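Local coordinates for protein purine nucleoside phosphorylase (Thermus thermophilus, PDB 6TK9) that catalyses the reversible phosphorolysis of purine nucleosides, releasing the free purine base and ribose 1-phosphate, at residues A[55-60]-A[83-88]; A[114-119]-A[234-239]; A[125-130]-A[178-183]. All coordinates share one frame; numbering follows the deposited sequence.

Interaction 1: A[55-60]-A[83-88]; sequences STAPGH and YYEGYS
The phenol ring of Tyr84 meets Ala57 at its edge: Ala57 CB sits near the ring plane, 3.5 Å from Tyr84 OH and 4.4 Å from Tyr84 CE1. The same ring stacks with His82 and makes an edge-to-face contact with Phe152 of a neighbouring subunit. The second flat group is the carboxylate of Glu85, whose OE1 is approached from one face of its plane by two donors of Thr56. The backbone N of Thr56 comes in on the syn side, 28° out of the plane and 2.8 Å from Glu85 OE1, while Thr56 OG1 comes in on the anti side at 2.5 Å from the same oxygen. With OG1 set between its own backbone N and carbonyl carbon (chi1 72°), the hydroxyl turns to the same oxygen as the N-H. The two side chains run past one another in opposing senses, and Thr56 OG1 comes within 3.4 Å of Glu85 CG. Alongside, Thr56 CG2 reaches to 4.3 Å from Tyr87 OH, a hydroxyl hydrogen-bonded to the carbonyl O of Val54. A bound phosphate ion about 5 Å from the Tyr84 side chain is consistent with these loops bordering a phosphate pocket. The other carboxylate oxygen, Glu85 OE2, accepts from the backbone N of His82. With donors on both oxygens, the carboxylate cannot turn without giving up bonds, and it ties the 55-60 loop to the 83-88 turn through one acceptor atom gripped twice by a single residue.

Interaction 2: A[114-119]-A[234-239]; sequences GGLNPR and DMAVPE
Backbone bonds join Gly115 to both Asp234 and Ala236. The N of Gly115 gives a nearly straight bond to the O of Asp234 (3.0 Å, 169° at the hydrogen), and the N of Ala236 returns a weak, bent one to the O of Gly115. Together they place Gly115 opposite Met235 in a parallel bridge. A CA-H...O contact follows, Leu116 CA lying 3.5 Å from Ala236 O. Among the apolar contacts, Met235 curls back over the neighbouring strand through bends at chi2 (-50°) and chi3 (-62°). Its SD comes to rest 4.0 Å from Gly115 CA, where any side chain on that glycine would collide with the sulfur, and its CE lies 4.2 Å from Pro118 CA. Leu116 CD2 packs against Ala236, 4.4 Å from its CB. Beyond the strand end, Asn117 OD1 accepts from the N of Arg119 in an Asx turn, while Asn117 ND2 is held by Asp206. Pro118 and Val237 both pack on Glu239 of a neighbouring subunit. The arrangement is that of two adjacent parallel strands, 106-115 and 225-235, leaving the mixed central sheet of the nucleoside phosphorylase fold and passing into loops at a subunit interface.

Interaction 3: A[125-130]-A[178-183]; sequences IMLHLD and LFEGVY
Met126 packs on the backbone of 179-183, starting at CB, which is 4.3 Å from Phe179 CB. Its CG, anti to the backbone N (chi1 -174°), passes 3.7 Å from Gly181 N, and SD follows at 4.1 Å from Gly181 CA. A bend at chi3 (92°) then carries CE to 3.6 Å from Gly181 O and to 4.4 Å from Tyr183 CB. An alanine here would probably leave a gap over Gly181, a residue with no side chain of its own to fill it, and take from Tyr183 CB its contact with the methionine methyl. The two strands form a parallel pair in a beta-alpha-beta crossover, and the connecting helix 161-173 packs on Leu127, Leu129 and Leu178. Backbone bonds alternate from strand to strand, the straightest from Leu129 N to Gly181 O (2.8 Å); past it the register slips by one residue, and Tyr183 N bonds to Asp130 O. On the Met126 side, Tyr183 CB stands over one face of the His128 ring in a CH-pi contact, 3.9 Å from its centroid. The two rings lie within 23° of parallel but are displaced, with little of one over the other. Both His128 nitrogens are engaged elsewhere, ND1 by Tyr159 and NE2 by Ser230.

Interactions 2 and 3 are buried and belong to one sheet: strand 225-235, which carries part of interaction 2, also runs antiparallel to strand 124-133 of interaction 3. They touch where Arg119 meets Phe179, with centres 14 Å apart. Interaction 3 is a full strand pair, rich in backbone bonds and apolar cover; interaction 2 keeps only the last bridge of such a pair, where both strands pass into loops. Interaction 1 is partly buried, joins two loops rather than strands, and relies on a carboxylate in place of a ladder. Its centre lies about 23 Å from that of interaction 3, yet bound phosphate, possibly from the crystallisation liquor, lies near Tyr84 and Tyr183 alike. All three adjoin other subunits.

Interaction 1: A[55-60]-A[83-88]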
ATOM      1  N   SER A  55      10.559 -21.236  31.660  1.00 49.00           N
ATOM      2  CA  SER A  55      10.540 -21.555  30.216  1.00 48.38           C
ATOM      3  C   SER A  55       9.825 -22.883  29.976  1.00 45.94           C
ATOM      4  O   SER A  55      10.163 -23.849  30.643  1.00 43.35           O
ATOM      5  CB  SER A  55      11.957 -21.573  29.715  1.00 49.24           C
ATOM      6  OG  SER A  55      12.583 -20.322  29.987  1.00 52.64           O
ATOM      7  N   THR A  56       8.862 -22.918  29.057  1.00 47.76           N
ATOM      8  CA  THR A  56       8.185 -24.170  28.639  1.00 48.45           C
ATOM      9  C   THR A  56       8.446 -24.423  27.154  1.00 47.12           C
ATOM     10  O   THR A  56       8.159 -25.540  26.693  1.00 49.10           O
ATOM     11  CB  THR A  56       6.687 -24.144  28.977  1.00 50.86           C
ATOM     12  OG1 THR A  56       6.021 -23.246  28.092  1.00 55.48           O
ATOM     13  CG2 THR A  56       6.412 -23.740  30.409  1.00 47.34           C
ATOM     14  N   ALA A  57       9.001 -23.451  26.427  1.00 49.07           N
ATOM     15  CA  ALA A  57       9.160 -23.543  24.954  1.00 48.56           C
ATOM     16  C   ALA A  57      10.297 -24.505  24.620  1.00 51.81           C
ATOM     17  O   ALA A  57      11.273 -24.585  25.359  1.00 55.61           O
ATOM     18  CB  ALA A  57       9.414 -22.173  24.393  1.00 46.43           C
ATOM     19  N   PRO A  58      10.246 -25.246  23.492  1.00 51.22           N
ATOM     20  CA  PRO A  58      11.396 -26.039  23.066  1.00 54.04           C
ATOM     21  C   PRO A  58      12.648 -25.167  22.825  1.00 56.33           C
ATOM     22  O   PRO A  58      12.534 -24.082  22.232  1.00 55.46           O
ATOM     23  CB  PRO A  58      10.914 -26.747  21.786  1.00 54.97           C
ATOM     24  CG  PRO A  58       9.400 -26.648  21.815  1.00 52.38           C
ATOM     25  CD  PRO A  58       9.101 -25.374  22.578  1.00 51.48           C
ATOM     26  N   GLY A  59      13.803 -25.639  23.321  1.00 54.41           N
ATOM     27  CA  GLY A  59      15.136 -25.038  23.109  1.00 54.43           C
ATOM     28  C   GLY A  59      15.423 -23.879  24.053  1.00 51.78           C
ATOM     29  O   GLY A  59      16.230 -22.998  23.693  1.00 54.85           O
ATOM     30  N   HIS A  60      14.785 -23.877  25.218  1.00 48.53           N
ATOM     31  CA  HIS A  60      14.948 -22.866  26.292  1.00 48.59           C
ATOM     32  C   HIS A  60      15.170 -23.622  27.600  1.00 51.65           C
ATOM     33  O   HIS A  60      14.171 -24.097  28.183  1.00 52.32           O
ATOM     34  CB  HIS A  60      13.717 -21.944  26.375  1.00 47.12           C
ATOM     35  CG  HIS A  60      13.472 -21.151  25.136  1.00 43.87           C
ATOM     36  ND1 HIS A  60      13.751 -19.798  25.061  1.00 41.71           N
ATOM     37  CD2 HIS A  60      13.013 -21.526  23.921  1.00 42.69           C
ATOM     38  CE1 HIS A  60      13.469 -19.368  23.853  1.00 45.03           C
ATOM     39  NE2 HIS A  60      13.007 -20.416  23.126  1.00 41.65           N
ATOM     40  N   TYR A  83       4.850 -14.675  25.372  1.00 35.81           N
ATOM     41  CA  TYR A  83       3.406 -14.369  25.446  1.00 34.36           C
ATOM     42  C   TYR A  83       2.597 -15.584  24.976  1.00 32.20           C
ATOM     43  O   TYR A  83       1.561 -15.827  25.571  1.00 38.21           O
ATOM     44  CB  TYR A  83       3.145 -13.087  24.657  1.00 33.07           C
ATOM     45  CG  TYR A  83       1.752 -12.546  24.769  1.00 35.83           C
ATOM     46  CD1 TYR A  83       1.301 -12.001  25.951  1.00 36.35           C
ATOM     47  CD2 TYR A  83       0.911 -12.509  23.668  1.00 40.59           C
ATOM     48  CE1 TYR A  83       0.033 -11.454  26.050  1.00 39.11           C
ATOM     49  CE2 TYR A  83      -0.366 -11.975  23.750  1.00 42.15           C
ATOM     50  CZ  TYR A  83      -0.809 -11.447  24.949  1.00 40.88           C
ATOM     51  OH  TYR A  83      -2.065 -10.921  25.042  1.00 39.19           O
ATOM     52  N   TYR A  84       3.055 -16.377  24.008  1.00 32.38           N
ATOM     53  CA  TYR A  84       2.220 -17.498  23.493  1.00 34.37           C
ATOM     54  C   TYR A  84       2.071 -18.563  24.573  1.00 35.05           C
ATOM     55  O   TYR A  84       1.069 -19.261  24.531  1.00 36.19           O
ATOM     56  CB  TYR A  84       2.700 -18.108  22.169  1.00 34.93           C
ATOM     57  CG  TYR A  84       4.129 -18.579  22.145  1.00 40.11           C
ATOM     58  CD1 TYR A  84       4.503 -19.748  22.800  1.00 43.67           C
ATOM     59  CD2 TYR A  84       5.107 -17.864  21.470  1.00 40.00           C
ATOM     60  CE1 TYR A  84       5.815 -20.182  22.803  1.00 40.53           C
ATOM     61  CE2 TYR A  84       6.422 -18.298  21.449  1.00 41.36           C
ATOM     62  CZ  TYR A  84       6.775 -19.455  22.126  1.00 40.54           C
ATOM     63  OH  TYR A  84       8.064 -19.894  22.130  1.00 38.97           O
ATOM     64  N   GLU A  85       3.016 -18.665  25.511  1.00 42.34           N
ATOM     65  CA  GLU A  85       2.967 -19.660  26.618  1.00 45.08           C
ATOM     66  C   GLU A  85       1.935 -19.219  27.653  1.00 41.32           C
ATOM     67  O   GLU A  85       1.660 -20.015  28.541  1.00 37.35           O
ATOM     68  CB  GLU A  85       4.314 -19.815  27.321  1.00 47.47           C
ATOM     69  CG  GLU A  85       5.429 -20.353  26.438  1.00 49.17           C
ATOM     70  CD  GLU A  85       6.789 -20.190  27.091  1.00 46.36           C
ATOM     71  OE1 GLU A  85       7.065 -20.968  28.026  1.00 48.83           O
ATOM     72  OE2 GLU A  85       7.539 -19.250  26.713  1.00 44.11           O
ATOM     73  N   GLY A  86       1.435 -17.983  27.559  1.00 40.19           N
ATOM     74  CA  GLY A  86       0.307 -17.499  28.374  1.00 36.66           C
ATOM     75  C   GLY A  86       0.755 -16.653  29.542  1.00 37.46           C
ATOM     76  O   GLY A  86      -0.062 -16.451  30.460  1.00 36.91           O
ATOM     77  N   TYR A  87       1.998 -16.164  29.511  1.00 38.77           N
ATOM     78  CA  TYR A  87       2.535 -15.148  30.453  1.00 36.70           C
ATOM     79  C   TYR A  87       2.071 -13.763  29.981  1.00 35.31           C
ATOM     80  O   TYR A  87       2.075 -13.530  28.785  1.00 35.56           O
ATOM     81  CB  TYR A  87       4.064 -15.229  30.503  1.00 38.09           C
ATOM     82  CG  TYR A  87       4.604 -16.517  31.068  1.00 40.08           C
ATOM     83  CD1 TYR A  87       4.382 -16.859  32.395  1.00 44.25           C
ATOM     84  CD2 TYR A  87       5.341 -17.390  30.288  1.00 38.58           C
ATOM     85  CE1 TYR A  87       4.868 -18.041  32.931  1.00 43.23           C
ATOM     86  CE2 TYR A  87       5.824 -18.578  30.801  1.00 38.77           C
ATOM     87  CZ  TYR A  87       5.586 -18.900  32.123  1.00 42.06           C
ATOM     88  OH  TYR A  87       6.069 -20.052  32.646  1.00 46.36           O
ATOM     89  N   SER A  88       1.715 -12.855  30.878  1.00 32.74           N
ATOM     90  CA  SER A  88       1.489 -11.447  30.492  1.00 36.49           C
ATOM     91  C   SER A  88       2.777 -10.873  29.870  1.00 41.18           C
ATOM     92  O   SER A  88       3.880 -11.473  30.074  1.00 41.62           O
ATOM     93  CB  SER A  88       1.004 -10.638  31.659  1.00 40.39           C
ATOM     94  OG  SER A  88       1.792 -10.861  32.813  1.00 42.39           O
TER

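Interaction 2: A[114-119]-A[234-239]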
ATOM      1  N   GLY A 114      11.567 -15.878  11.284  1.00 40.15           N
ATOM      2  CA  GLY A 114      11.309 -15.998   9.835  1.00 43.90           C
ATOM      3  C   GLY A 114      11.762 -14.762   9.073  1.00 45.26           C
ATOM      4  O   GLY A 114      11.612 -13.627   9.612  1.00 43.58           O
ATOM      5  N   GLY A 115      12.323 -14.963   7.874  1.00 45.53           N
ATOM      6  CA  GLY A 115      12.573 -13.885   6.894  1.00 50.10           C
ATOM      7  C   GLY A 115      11.312 -13.533   6.106  1.00 50.25           C
ATOM      8  O   GLY A 115      10.759 -14.434   5.463  1.00 53.12           O
ATOM      9  N   LEU A 116      10.860 -12.274   6.148  1.00 53.28           N
ATOM     10  CA  LEU A 116       9.739 -11.776   5.300  1.00 52.89           C
ATOM     11  C   LEU A 116      10.332 -11.208   4.020  1.00 53.09           C
ATOM     12  O   LEU A 116       9.815 -11.557   2.941  1.00 66.60           O
ATOM     13  CB  LEU A 116       8.926 -10.704   6.030  1.00 49.66           C
ATOM     14  CG  LEU A 116       8.219 -11.182   7.290  1.00 48.75           C
ATOM     15  CD1 LEU A 116       7.789  -9.995   8.124  1.00 50.21           C
ATOM     16  CD2 LEU A 116       7.036 -12.074   6.943  1.00 48.73           C
ATOM     17  N   ASN A 117      11.350 -10.354   4.173  1.00 57.18           N
ATOM     18  CA  ASN A 117      12.200  -9.800   3.081  1.00 58.96           C
ATOM     19  C   ASN A 117      12.657 -10.945   2.179  1.00 62.98           C
ATOM     20  O   ASN A 117      13.412 -11.801   2.635  1.00 61.21           O
ATOM     21  CB  ASN A 117      13.398  -9.029   3.637  1.00 56.21           C
ATOM     22  CG  ASN A 117      13.928  -7.986   2.676  1.00 57.00           C
ATOM     23  OD1 ASN A 117      14.352  -8.301   1.566  1.00 51.38           O
ATOM     24  ND2 ASN A 117      13.910  -6.737   3.103  1.00 55.78           N
ATOM     25  N   PRO A 118      12.202 -11.019   0.900  1.00 67.91           N
ATOM     26  CA  PRO A 118      12.562 -12.128   0.011  1.00 73.20           C
ATOM     27  C   PRO A 118      14.068 -12.195  -0.318  1.00 70.79           C
ATOM     28  O   PRO A 118      14.507 -13.233  -0.778  1.00 75.07           O
ATOM     29  CB  PRO A 118      11.757 -11.862  -1.279  1.00 71.10           C
ATOM     30  CG  PRO A 118      10.682 -10.878  -0.868  1.00 69.65           C
ATOM     31  CD  PRO A 118      11.309 -10.054   0.234  1.00 69.04           C
ATOM     32  N   ARG A 119      14.796 -11.095  -0.089  1.00 67.82           N
ATOM     33  CA  ARG A 119      16.238 -10.929  -0.412  1.00 66.28           C
ATOM     34  C   ARG A 119      17.062 -11.762   0.572  1.00 64.75           C
ATOM     35  O   ARG A 119      18.027 -12.392   0.114  1.00 66.85           O
ATOM     36  CB  ARG A 119      16.640  -9.448  -0.382  1.00 68.77           C
ATOM     37  CG  ARG A 119      15.780  -8.550  -1.265  1.00 76.74           C
ATOM     38  CD  ARG A 119      16.572  -7.673  -2.217  1.00 84.48           C
ATOM     39  NE  ARG A 119      15.805  -7.345  -3.416  1.00 87.97           N
ATOM     40  CZ  ARG A 119      15.270  -6.156  -3.699  1.00 87.31           C
ATOM     41  NH1 ARG A 119      15.414  -5.128  -2.874  1.00 82.87           N
ATOM     42  NH2 ARG A 119      14.593  -6.001  -4.825  1.00 83.19           N
ATOM     43  N   ASP A 234      14.355 -19.628   8.759  1.00 59.42           N
ATOM     44  CA  ASP A 234      13.513 -20.030   7.596  1.00 57.09           C
ATOM     45  C   ASP A 234      13.201 -18.772   6.779  1.00 56.27           C
ATOM     46  O   ASP A 234      13.480 -17.660   7.249  1.00 61.31           O
ATOM     47  CB  ASP A 234      12.248 -20.791   8.037  1.00 51.90           C
ATOM     48  CG  ASP A 234      11.268 -20.014   8.921  1.00 52.83           C
ATOM     49  OD1 ASP A 234      11.656 -19.636  10.053  1.00 55.72           O
ATOM     50  OD2 ASP A 234      10.107 -19.803   8.487  1.00 53.25           O
ATOM     51  N   MET A 235      12.646 -18.955   5.589  1.00 56.91           N
ATOM     52  CA  MET A 235      12.162 -17.848   4.738  1.00 57.74           C
ATOM     53  C   MET A 235      10.628 -17.933   4.732  1.00 62.73           C
ATOM     54  O   MET A 235      10.065 -18.902   4.186  1.00 61.30           O
ATOM     55  CB  MET A 235      12.774 -17.935   3.332  1.00 54.03           C
ATOM     56  CG  MET A 235      14.248 -17.483   3.278  1.00 49.65           C
ATOM     57  SD  MET A 235      14.564 -15.857   4.058  1.00 51.43           S
ATOM     58  CE  MET A 235      13.552 -14.794   3.035  1.00 54.65           C
ATOM     59  N   ALA A 236       9.997 -16.988   5.428  1.00 67.03           N
ATOM     60  CA  ALA A 236       8.532 -16.830   5.552  1.00 65.31           C
ATOM     61  C   ALA A 236       8.060 -15.919   4.417  1.00 56.27           C
ATOM     62  O   ALA A 236       7.866 -14.695   4.640  1.00 64.87           O
ATOM     63  CB  ALA A 236       8.187 -16.285   6.922  1.00 66.78           C
ATOM     64  N   VAL A 237       7.925 -16.492   3.227  1.00 49.16           N
ATOM     65  CA  VAL A 237       7.430 -15.747   2.037  1.00 54.75           C
ATOM     66  C   VAL A 237       6.260 -16.523   1.432  1.00 52.13           C
ATOM     67  O   VAL A 237       6.398 -17.642   0.951  1.00 54.25           O
ATOM     68  CB  VAL A 237       8.573 -15.398   1.058  1.00 57.37           C
ATOM     69  CG1 VAL A 237       9.885 -16.082   1.426  1.00 56.33           C
ATOM     70  CG2 VAL A 237       8.198 -15.625  -0.403  1.00 56.54           C
ATOM     71  N   PRO A 238       5.046 -15.937   1.462  1.00 58.62           N
ATOM     72  CA  PRO A 238       3.824 -16.683   1.146  1.00 58.36           C
ATOM     73  C   PRO A 238       3.572 -17.026  -0.330  1.00 63.79           C
ATOM     74  O   PRO A 238       2.588 -17.672  -0.609  1.00 64.77           O
ATOM     75  CB  PRO A 238       2.718 -15.720   1.613  1.00 60.39           C
ATOM     76  CG  PRO A 238       3.332 -14.331   1.469  1.00 55.97           C
ATOM     77  CD  PRO A 238       4.792 -14.524   1.823  1.00 54.39           C
ATOM     78  N   GLU A 239       4.437 -16.610  -1.254  1.00 71.81           N
ATOM     79  CA  GLU A 239       4.282 -17.010  -2.679  1.00 78.22           C
ATOM     80  C   GLU A 239       5.371 -18.040  -3.014  1.00 79.79           C
ATOM     81  O   GLU A 239       5.852 -18.040  -4.153  1.00 86.07           O
ATOM     82  CB  GLU A 239       4.167 -15.769  -3.576  1.00 76.57           C
ATOM     83  CG  GLU A 239       4.963 -14.555  -3.132  1.00 72.90           C
ATOM     84  CD  GLU A 239       4.308 -13.532  -2.209  1.00 70.40           C
ATOM     85  OE1 GLU A 239       3.426 -12.752  -2.656  1.00 61.92           O
ATOM     86  OE2 GLU A 239       4.729 -13.475  -1.048  1.00 77.66           O
TER

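Interaction 3: A[125-130]-A[178-183]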
ATOM      1  N   ILE A 125      21.858 -13.786   9.260  1.00 38.69           N
ATOM      2  CA  ILE A 125      21.707 -13.045  10.542  1.00 38.17           C
ATOM      3  C   ILE A 125      21.199 -11.626  10.223  1.00 39.36           C
ATOM      4  O   ILE A 125      21.744 -10.970   9.289  1.00 34.92           O
ATOM      5  CB  ILE A 125      23.054 -13.042  11.287  1.00 37.15           C
ATOM      6  CG1 ILE A 125      23.537 -14.458  11.607  1.00 39.88           C
ATOM      7  CG2 ILE A 125      22.979 -12.178  12.526  1.00 35.86           C
ATOM      8  CD1 ILE A 125      24.896 -14.501  12.271  1.00 41.97           C
ATOM      9  N   MET A 126      20.176 -11.180  10.956  1.00 40.89           N
ATOM     10  CA  MET A 126      19.518  -9.869  10.747  1.00 43.06           C
ATOM     11  C   MET A 126      19.736  -9.058  12.011  1.00 41.06           C
ATOM     12  O   MET A 126      19.269  -9.491  13.063  1.00 41.76           O
ATOM     13  CB  MET A 126      18.012  -9.981  10.463  1.00 45.56           C
ATOM     14  CG  MET A 126      17.365  -8.635  10.111  1.00 44.08           C
ATOM     15  SD  MET A 126      15.540  -8.653  10.134  1.00 43.01           S
ATOM     16  CE  MET A 126      15.205  -8.138  11.814  1.00 45.83           C
ATOM     17  N   LEU A 127      20.466  -7.957  11.880  1.00 39.75           N
ATOM     18  CA  LEU A 127      20.513  -6.871  12.876  1.00 42.60           C
ATOM     19  C   LEU A 127      19.141  -6.193  12.902  1.00 42.38           C
ATOM     20  O   LEU A 127      18.609  -5.897  11.826  1.00 48.93           O
ATOM     21  CB  LEU A 127      21.607  -5.900  12.437  1.00 44.66           C
ATOM     22  CG  LEU A 127      21.763  -4.637  13.273  1.00 43.60           C
ATOM     23  CD1 LEU A 127      22.166  -4.989  14.689  1.00 44.42           C
ATOM     24  CD2 LEU A 127      22.782  -3.705  12.634  1.00 46.66           C
ATOM     25  N   HIS A 128      18.580  -5.973  14.085  1.00 40.53           N
ATOM     26  CA  HIS A 128      17.297  -5.249  14.267  1.00 38.86           C
ATOM     27  C   HIS A 128      17.571  -3.750  14.132  1.00 41.64           C
ATOM     28  O   HIS A 128      18.443  -3.249  14.871  1.00 45.03           O
ATOM     29  CB  HIS A 128      16.685  -5.569  15.630  1.00 37.37           C
ATOM     30  CG  HIS A 128      16.178  -6.964  15.774  1.00 37.47           C
ATOM     31  ND1 HIS A 128      15.262  -7.301  16.742  1.00 35.42           N
ATOM     32  CD2 HIS A 128      16.454  -8.098  15.085  1.00 39.57           C
ATOM     33  CE1 HIS A 128      14.992  -8.592  16.644  1.00 42.37           C
ATOM     34  NE2 HIS A 128      15.709  -9.108  15.627  1.00 39.07           N
ATOM     35  N   LEU A 129      16.851  -3.071  13.237  1.00 39.91           N
ATOM     36  CA  LEU A 129      16.872  -1.593  13.101  1.00 36.82           C
ATOM     37  C   LEU A 129      15.659  -0.976  13.778  1.00 34.14           C
ATOM     38  O   LEU A 129      15.790   0.140  14.245  1.00 33.60           O
ATOM     39  CB  LEU A 129      16.886  -1.240  11.621  1.00 37.78           C
ATOM     40  CG  LEU A 129      18.156  -1.662  10.903  1.00 41.27           C
ATOM     41  CD1 LEU A 129      18.148  -1.171   9.460  1.00 44.39           C
ATOM     42  CD2 LEU A 129      19.376  -1.140  11.645  1.00 40.62           C
ATOM     43  N   ASP A 130      14.523  -1.678  13.798  1.00 37.39           N
ATOM     44  CA  ASP A 130      13.257  -1.192  14.423  1.00 38.99           C
ATOM     45  C   ASP A 130      12.292  -2.364  14.611  1.00 38.23           C
ATOM     46  O   ASP A 130      12.599  -3.491  14.151  1.00 42.08           O
ATOM     47  CB  ASP A 130      12.611  -0.111  13.558  1.00 40.46           C
ATOM     48  CG  ASP A 130      11.859   0.950  14.325  1.00 40.99           C
ATOM     49  OD1 ASP A 130      11.867   0.876  15.556  1.00 41.38           O
ATOM     50  OD2 ASP A 130      11.245   1.823  13.665  1.00 46.77           O
ATOM     51  N   LEU A 178      25.710  -9.069   6.799  1.00 42.42           N
ATOM     52  CA  LEU A 178      24.726  -8.755   7.872  1.00 40.68           C
ATOM     53  C   LEU A 178      23.484  -8.138   7.228  1.00 43.20           C
ATOM     54  O   LEU A 178      23.577  -6.959   6.803  1.00 48.30           O
ATOM     55  CB  LEU A 178      25.372  -7.790   8.869  1.00 40.10           C
ATOM     56  CG  LEU A 178      24.526  -7.369  10.071  1.00 41.59           C
ATOM     57  CD1 LEU A 178      24.150  -8.566  10.947  1.00 43.92           C
ATOM     58  CD2 LEU A 178      25.274  -6.338  10.890  1.00 38.60           C
ATOM     59  N   PHE A 179      22.402  -8.927   7.124  1.00 40.97           N
ATOM     60  CA  PHE A 179      21.034  -8.447   6.815  1.00 41.98           C
ATOM     61  C   PHE A 179      20.572  -7.528   7.941  1.00 44.92           C
ATOM     62  O   PHE A 179      21.024  -7.679   9.097  1.00 49.81           O
ATOM     63  CB  PHE A 179      20.025  -9.579   6.660  1.00 38.46           C
ATOM     64  CG  PHE A 179      20.343 -10.515   5.536  1.00 39.02           C
ATOM     65  CD1 PHE A 179      20.310 -10.071   4.227  1.00 40.38           C
ATOM     66  CD2 PHE A 179      20.732 -11.824   5.794  1.00 41.31           C
ATOM     67  CE1 PHE A 179      20.613 -10.938   3.188  1.00 43.19           C
ATOM     68  CE2 PHE A 179      21.055 -12.684   4.757  1.00 40.28           C
ATOM     69  CZ  PHE A 179      20.993 -12.238   3.454  1.00 43.78           C
ATOM     70  N   GLU A 180      19.705  -6.583   7.581  1.00 47.40           N
ATOM     71  CA  GLU A 180      19.195  -5.515   8.471  1.00 50.17           C
ATOM     72  C   GLU A 180      17.686  -5.419   8.252  1.00 51.80           C
ATOM     73  O   GLU A 180      17.248  -5.723   7.136  1.00 50.71           O
ATOM     74  CB  GLU A 180      19.916  -4.202   8.162  1.00 55.25           C
ATOM     75  CG  GLU A 180      21.439  -4.295   8.223  1.00 54.07           C
ATOM     76  CD  GLU A 180      22.129  -2.954   8.064  1.00 54.23           C
ATOM     77  OE1 GLU A 180      21.435  -1.970   7.723  1.00 61.46           O
ATOM     78  OE2 GLU A 180      23.352  -2.893   8.273  1.00 55.88           O
ATOM     79  N   GLY A 181      16.912  -5.052   9.277  1.00 54.01           N
ATOM     80  CA  GLY A 181      15.498  -4.717   9.053  1.00 47.48           C
ATOM     81  C   GLY A 181      14.667  -4.609  10.310  1.00 46.66           C
ATOM     82  O   GLY A 181      15.227  -4.513  11.439  1.00 48.36           O
ATOM     83  N   VAL A 182      13.352  -4.610  10.078  1.00 42.67           N
ATOM     84  CA  VAL A 182      12.282  -4.362  11.079  1.00 40.77           C
ATOM     85  C   VAL A 182      11.775  -5.708  11.547  1.00 36.86           C
ATOM     86  O   VAL A 182      11.395  -6.509  10.651  1.00 32.62           O
ATOM     87  CB  VAL A 182      11.136  -3.547  10.459  1.00 42.23           C
ATOM     88  CG1 VAL A 182      10.017  -3.285  11.458  1.00 42.82           C
ATOM     89  CG2 VAL A 182      11.661  -2.259   9.860  1.00 38.91           C
ATOM     90  N   TYR A 183      11.744  -5.903  12.870  1.00 35.88           N
ATOM     91  CA  TYR A 183      11.233  -7.141  13.526  1.00 40.68           C
ATOM     92  C   TYR A 183       9.764  -6.956  13.910  1.00 37.65           C
ATOM     93  O   TYR A 183       9.493  -6.035  14.682  1.00 40.74           O
ATOM     94  CB  TYR A 183      12.063  -7.495  14.768  1.00 40.42           C
ATOM     95  CG  TYR A 183      11.657  -8.766  15.479  1.00 36.81           C
ATOM     96  CD1 TYR A 183      10.694  -8.747  16.467  1.00 35.34           C
ATOM     97  CD2 TYR A 183      12.267  -9.980  15.205  1.00 38.36           C
ATOM     98  CE1 TYR A 183      10.344  -9.890  17.162  1.00 36.38           C
ATOM     99  CE2 TYR A 183      11.921 -11.139  15.886  1.00 38.23           C
ATOM    100  CZ  TYR A 183      10.951 -11.098  16.872  1.00 38.94           C
ATOM    101  OH  TYR A 183      10.568 -12.234  17.547  1.00 43.26           O
TER